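Local coordinates for cellulose-binding protein (Saccharophagus degradans, PDB 2YHG) that probably binds polysaccharide through its cellulose-binding module and may hydrolyse glycosidic bonds through a nucleoside hydrolase-like domain, at residues 146-151 / 178-183. Residues are numbered along the deposited sequence; the frame is centred on the assembly and turned at random.
Sequences VWATCW and SKLRVY. With CA (calcium ion), chain B.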
loop_
_atom_site.group_PDB
_atom_site.type_symbol
_atom_site.label_atom_id
_atom_site.label_comp_id
_atom_site.label_asym_id
_atom_site.label_seq_id
_atom_site.Cartn_x
_atom_site.Cartn_y
_atom_site.Cartn_z
ATOM N N VAL A 146 11.498 4.054 2.640
ATOM C CA VAL A 146 10.700 4.305 1.485
ATOM C C VAL A 146 10.450 3.062 0.673
ATOM O O VAL A 146 11.286 2.155 0.524
ATOM C CB VAL A 146 11.283 5.428 0.669
ATOM C CG1 VAL A 146 12.657 5.067 0.245
ATOM C CG2 VAL A 146 10.388 5.805 -0.502
ATOM N N TRP A 147 9.184 2.962 0.277
ATOM C CA TRP A 147 8.715 1.893 -0.570
ATOM C C TRP A 147 8.886 2.285 -2.015
ATOM O O TRP A 147 8.532 3.396 -2.418
ATOM C CB TRP A 147 7.251 1.594 -0.328
ATOM C CG TRP A 147 7.019 0.935 0.972
ATOM C CD1 TRP A 147 6.971 1.534 2.208
ATOM C CD2 TRP A 147 6.942 -0.468 1.210
ATOM N NE1 TRP A 147 6.892 0.586 3.184
ATOM C CE2 TRP A 147 6.870 -0.650 2.609
ATOM C CE3 TRP A 147 6.958 -1.594 0.384
ATOM C CZ2 TRP A 147 6.828 -1.915 3.179
ATOM C CZ3 TRP A 147 6.886 -2.841 0.947
ATOM C CH2 TRP A 147 6.836 -2.992 2.353
ATOM N N ALA A 148 9.391 1.350 -2.811
ATOM C CA ALA A 148 9.367 1.465 -4.266
ATOM C C ALA A 148 8.601 0.277 -4.802
ATOM O O ALA A 148 8.840 -0.846 -4.380
ATOM C CB ALA A 148 10.770 1.573 -4.862
ATOM N N THR A 149 7.681 0.521 -5.724
ATOM C CA THR A 149 6.789 -0.516 -6.175
ATOM C C THR A 149 6.988 -0.817 -7.650
ATOM O O THR A 149 7.441 0.028 -8.447
ATOM C CB THR A 149 5.341 -0.188 -5.885
ATOM O OG1 THR A 149 4.928 0.809 -6.821
ATOM C CG2 THR A 149 5.147 0.292 -4.437
ATOM N N CYS A 150 6.594 -2.023 -8.029
ATOM C CA CYS A 150 6.643 -2.499 -9.407
ATOM C C CYS A 150 5.233 -2.831 -9.872
ATOM O O CYS A 150 4.707 -3.916 -9.612
ATOM C CB CYS A 150 7.536 -3.743 -9.530
ATOM S SG CYS A 150 8.990 -3.622 -8.473
ATOM N N TRP A 151 4.589 -1.873 -10.539
ATOM C CA TRP A 151 3.328 -2.140 -11.206
ATOM C C TRP A 151 3.554 -2.831 -12.544
ATOM O O TRP A 151 2.648 -3.504 -13.062
ATOM C CB TRP A 151 2.499 -0.872 -11.406
ATOM C CG TRP A 151 2.105 -0.103 -10.184
ATOM C CD1 TRP A 151 2.599 -0.224 -8.911
ATOM C CD2 TRP A 151 1.207 0.992 -10.169
ATOM N NE1 TRP A 151 2.014 0.722 -8.088
ATOM C CE2 TRP A 151 1.180 1.507 -8.858
ATOM C CE3 TRP A 151 0.415 1.591 -11.155
ATOM C CZ2 TRP A 151 0.423 2.623 -8.516
ATOM C CZ3 TRP A 151 -0.321 2.716 -10.824
ATOM C CH2 TRP A 151 -0.326 3.218 -9.517
ATOM N N SER A 178 18.829 -0.991 3.702
ATOM C CA SER A 178 18.066 -1.045 4.931
ATOM C C SER A 178 16.900 -0.066 4.976
ATOM O O SER A 178 15.956 -0.256 5.743
ATOM C CB SER A 178 18.973 -0.802 6.136
ATOM O OG SER A 178 19.312 0.556 6.313
ATOM N N LYS A 179 16.984 0.995 4.166
ATOM C CA LYS A 179 15.975 2.027 4.144
ATOM C C LYS A 179 14.938 1.871 3.020
ATOM O O LYS A 179 14.001 2.635 2.956
ATOM C CB LYS A 179 16.652 3.377 3.998
ATOM C CG LYS A 179 17.476 3.743 5.205
ATOM C CD LYS A 179 18.200 5.048 5.086
ATOM C CE LYS A 179 19.204 5.011 3.959
ATOM N NZ LYS A 179 20.096 6.204 3.963
ATOM N N LEU A 180 15.104 0.851 2.191
ATOM C CA LEU A 180 14.240 0.575 1.039
ATOM C C LEU A 180 13.334 -0.614 1.363
ATOM O O LEU A 180 13.705 -1.492 2.138
ATOM C CB LEU A 180 15.130 0.274 -0.159
ATOM C CG LEU A 180 14.467 0.084 -1.528
ATOM C CD1 LEU A 180 13.679 1.294 -1.969
ATOM C CD2 LEU A 180 15.540 -0.295 -2.527
ATOM N N ARG A 181 12.174 -0.662 0.701
ATOM C CA ARG A 181 11.326 -1.847 0.653
ATOM C C ARG A 181 10.752 -1.916 -0.747
ATOM O O ARG A 181 10.518 -0.865 -1.356
ATOM C CB ARG A 181 10.183 -1.848 1.643
ATOM C CG ARG A 181 10.590 -2.005 3.108
ATOM C CD ARG A 181 10.646 -0.643 3.746
ATOM N NE ARG A 181 10.929 -0.770 5.208
ATOM C CZ ARG A 181 12.147 -0.837 5.738
ATOM N NH1 ARG A 181 13.228 -0.808 4.993
ATOM N NH2 ARG A 181 12.263 -0.746 7.046
ATOM N N VAL A 182 10.546 -3.123 -1.254
ATOM C CA VAL A 182 9.967 -3.297 -2.576
ATOM C C VAL A 182 8.664 -4.070 -2.475
ATOM O O VAL A 182 8.597 -5.128 -1.840
ATOM C CB VAL A 182 10.950 -4.029 -3.525
ATOM C CG1 VAL A 182 10.300 -4.325 -4.883
ATOM C CG2 VAL A 182 12.225 -3.190 -3.717
ATOM N N TYR A 183 7.641 -3.549 -3.173
ATOM C CA TYR A 183 6.375 -4.273 -3.369
ATOM C C TYR A 183 6.227 -4.468 -4.876
ATOM O O TYR A 183 5.981 -3.523 -5.613
ATOM C CB TYR A 183 5.186 -3.492 -2.774
ATOM C CG TYR A 183 3.930 -4.307 -2.618
ATOM C CD1 TYR A 183 3.280 -4.861 -3.713
ATOM C CD2 TYR A 183 3.349 -4.502 -1.381
ATOM C CE1 TYR A 183 2.092 -5.544 -3.561
ATOM C CE2 TYR A 183 2.144 -5.210 -1.220
ATOM C CZ TYR A 183 1.526 -5.728 -2.332
ATOM O OH TYR A 183 0.326 -6.413 -2.277
HETATM CA CA CA B . 0.893 -2.799 -14.535
HETATM O O HOH W 1 -1.035 -4.330 -15.288
HETATM O O HOH W 2 1.598 -4.553 -16.148
#
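Arg181 lays its aliphatic stem over one face of the Trp147 indole: CB stands 3.3 Å from the centroid of the six-membered ring, 5° off its normal, a CH-pi contact. CG and CD continue across the same face toward NE1, while the guanidinium stands almost perpendicular to the indole, at 89°. A bend at chi2 (97°) turns the chain back along its own strand, where NH1 donates to Ser178 O and Leu180 O, both near the guanidinium plane, from above each carbonyl plane; NE is hydrogen-bonded to Ser260 OG. Next along this face, Tyr183 CB touches both Trp147 CE3 and Thr149 CG2, each at 4.1 Å, and the Tyr183 hydroxyl is hydrogen-bonded to Gly268 O. On the reverse face, Leu180 CD1 meets Ala148 CB at 4.1 Å and Val182 CG1 meets Cys150 SG at 3.9 Å. Five backbone hydrogen bonds join the parallel strands, a beta-alpha-beta crossover of the nucleoside hydrolase-like domain. Just past the strand end, Trp151 O binds calcium at 2.4 Å, alongside Asp36, Asp43 and Asp244. Strands 146-150 and 180-185 lie inside the six-stranded parallel sheet, between 30-35 and 203-207; helix 155-167 packs on the Ala148 and Val182 face, and helix 246-249 meets Tyr183 on the other.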